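Local coordinates for AT5G66160 protein (Arabidopsis thaliana, PDB 7BVW) that probably acts as a sorting receptor carrying proteins to the protein storage vacuole, this piece being its zinc-binding RING-H2 domain, linked to E3 ubiquitin ligase activity, at residues L10-P15 / C57-L62. Residues are numbered along the deposited sequence; the frame is centred on the assembly and turned at random.
Sequences LVHTLP and CIDSWL. With ZN (zinc ion), chain C.
Val11 lays its two methyls over the flank of helix 55-65, between Asp59 and Leu62. CG1, anti to the backbone N (chi1 -180°), reaches Asp59 OD1 at 3.5 Å and also lies within van der Waals range of Leu62 CD1. The other branch, CG2, rests on Leu62 CB at 4.1 Å. Leu14 comes at the same leucine from a second direction: the two side chains cross at about a right angle, and Leu14 CD1 meets Leu62 CD1 at 3.9 Å. Leu62 CD1 thus touches both Val11 and Leu14. Their spacing is set by a type I beta turn from Val11 to Leu14, in which Leu14 N donates to Val11 O; beside it, Leu10 O accepts from both the backbone N and OG1 of Thr13. In the RING-H2 fold, helix 55-65 follows the three-stranded sheet and brings Cys57 SG to a zinc ion at 2.4 Å, with Cys31, Cys34 and His54 as the other ligands; the turn at 11-14, between helix 8-11 and strand 16-18, packs against that helix. The polar edge of the contact belongs to Asp59, whose OD1 forms a salt bridge with Arg45 of strand 43-46. His12 approaches the other carboxylate oxygen, CD2 lying 3.8 Å from Asp59 OD2, with the ring and carboxylate planes 44° apart. His12 NE2 is 4.2 Å from Asp59 OD2, too far for a bond, and any pull of the carboxylate on the imidazole is probably weakened by Arg45. An alanine in place of Asp59 would probably leave Arg45 without its carboxylate mate and open a gap beside Val11 CG1. At Leu62, the backbone is hydrogen-bonded to that of Leu6, a residue the Val11 side chain also touches.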
loop_
_atom_site.group_PDB
_atom_site.type_symbol
_atom_site.label_atom_id
_atom_site.label_comp_id
_atom_site.label_asym_id
_atom_site.label_seq_id
_atom_site.Cartn_x
_atom_site.Cartn_y
_atom_site.Cartn_z
ATOM N N LEU A 10 5.783 -5.115 11.036
ATOM C CA LEU A 10 5.370 -6.035 9.984
ATOM C C LEU A 10 5.022 -5.290 8.702
ATOM O O LEU A 10 5.415 -5.707 7.608
ATOM C CB LEU A 10 4.180 -6.869 10.456
ATOM C CG LEU A 10 4.430 -8.372 10.584
ATOM C CD1 LEU A 10 5.507 -8.646 11.614
ATOM C CD2 LEU A 10 3.145 -9.095 10.946
ATOM N N VAL A 11 4.285 -4.182 8.823
ATOM C CA VAL A 11 3.886 -3.409 7.650
ATOM C C VAL A 11 5.105 -2.911 6.886
ATOM O O VAL A 11 5.085 -2.829 5.650
ATOM C CB VAL A 11 2.971 -2.243 8.071
ATOM C CG1 VAL A 11 2.534 -1.427 6.858
ATOM C CG2 VAL A 11 1.764 -2.769 8.823
ATOM N N HIS A 12 6.188 -2.595 7.596
ATOM C CA HIS A 12 7.388 -2.042 6.986
ATOM C C HIS A 12 8.193 -3.070 6.197
ATOM O O HIS A 12 9.169 -2.689 5.542
ATOM C CB HIS A 12 8.267 -1.400 8.065
ATOM C CG HIS A 12 7.627 -0.228 8.743
ATOM N ND1 HIS A 12 8.093 0.297 9.930
ATOM C CD2 HIS A 12 6.551 0.518 8.400
ATOM C CE1 HIS A 12 7.331 1.316 10.287
ATOM N NE2 HIS A 12 6.389 1.471 9.374
ATOM N N THR A 13 7.815 -4.348 6.235
ATOM C CA THR A 13 8.471 -5.358 5.415
ATOM C C THR A 13 7.768 -5.585 4.083
ATOM O O THR A 13 8.301 -6.313 3.237
ATOM C CB THR A 13 8.560 -6.692 6.168
ATOM O OG1 THR A 13 7.239 -7.203 6.396
ATOM C CG2 THR A 13 9.271 -6.512 7.502
ATOM N N LEU A 14 6.593 -4.988 3.886
ATOM C CA LEU A 14 5.886 -5.113 2.623
ATOM C C LEU A 14 6.742 -4.569 1.480
ATOM O O LEU A 14 7.546 -3.651 1.676
ATOM C CB LEU A 14 4.556 -4.367 2.682
ATOM C CG LEU A 14 3.387 -5.100 3.341
ATOM C CD1 LEU A 14 2.246 -4.137 3.607
ATOM C CD2 LEU A 14 2.913 -6.249 2.458
ATOM N N PRO A 15 6.597 -5.122 0.276
ATOM C CA PRO A 15 7.408 -4.652 -0.853
ATOM C C PRO A 15 7.133 -3.190 -1.166
ATOM O O PRO A 15 5.992 -2.724 -1.115
ATOM C CB PRO A 15 6.973 -5.565 -2.006
ATOM C CG PRO A 15 6.384 -6.766 -1.342
ATOM C CD PRO A 15 5.729 -6.249 -0.102
ATOM N N CYS A 57 0.865 6.523 2.671
ATOM C CA CYS A 57 -0.588 6.436 2.781
ATOM C C CYS A 57 -1.025 5.069 3.293
ATOM O O CYS A 57 -1.828 4.975 4.229
ATOM C CB CYS A 57 -1.234 6.738 1.429
ATOM S SG CYS A 57 -1.143 8.473 0.953
ATOM N N ILE A 58 -0.507 3.993 2.695
ATOM C CA ILE A 58 -0.934 2.655 3.091
ATOM C C ILE A 58 -0.363 2.282 4.455
ATOM O O ILE A 58 -1.010 1.558 5.225
ATOM C CB ILE A 58 -0.557 1.626 2.006
ATOM C CG1 ILE A 58 -1.192 0.265 2.308
ATOM C CG2 ILE A 58 0.959 1.502 1.866
ATOM C CD1 ILE A 58 -2.710 0.307 2.348
ATOM N N ASP A 59 0.839 2.767 4.783
ATOM C CA ASP A 59 1.395 2.531 6.112
ATOM C C ASP A 59 0.490 3.118 7.186
ATOM O O ASP A 59 0.220 2.479 8.209
ATOM C CB ASP A 59 2.801 3.121 6.211
ATOM C CG ASP A 59 3.838 2.284 5.490
ATOM O OD1 ASP A 59 3.456 1.294 4.830
ATOM O OD2 ASP A 59 5.040 2.614 5.591
ATOM N N SER A 60 0.002 4.337 6.958
ATOM C CA SER A 60 -0.913 4.965 7.904
ATOM C C SER A 60 -2.197 4.160 8.037
ATOM O O SER A 60 -2.703 3.956 9.147
ATOM C CB SER A 60 -1.218 6.395 7.457
ATOM O OG SER A 60 -2.402 6.875 8.068
ATOM N N TRP A 61 -2.738 3.693 6.910
ATOM C CA TRP A 61 -4.002 2.964 6.936
ATOM C C TRP A 61 -3.869 1.652 7.699
ATOM O O TRP A 61 -4.721 1.312 8.525
ATOM C CB TRP A 61 -4.490 2.703 5.511
ATOM C CG TRP A 61 -5.687 1.806 5.463
ATOM C CD1 TRP A 61 -5.708 0.477 5.153
ATOM C CD2 TRP A 61 -7.043 2.171 5.751
ATOM N NE1 TRP A 61 -6.992 -0.007 5.222
ATOM C CE2 TRP A 61 -7.830 1.013 5.584
ATOM C CE3 TRP A 61 -7.666 3.363 6.126
ATOM C CZ2 TRP A 61 -9.209 1.013 5.783
ATOM C CZ3 TRP A 61 -9.034 3.361 6.322
ATOM C CH2 TRP A 61 -9.791 2.193 6.152
ATOM N N LEU A 62 -2.800 0.903 7.436
ATOM C CA LEU A 62 -2.667 -0.433 8.006
ATOM C C LEU A 62 -2.263 -0.410 9.475
ATOM O O LEU A 62 -2.577 -1.355 10.208
ATOM C CB LEU A 62 -1.655 -1.251 7.198
ATOM C CG LEU A 62 -2.073 -1.659 5.782
ATOM C CD1 LEU A 62 -1.010 -2.537 5.130
ATOM C CD2 LEU A 62 -3.416 -2.371 5.816
HETATM ZN ZN ZN C . -1.512 8.515 -1.374
#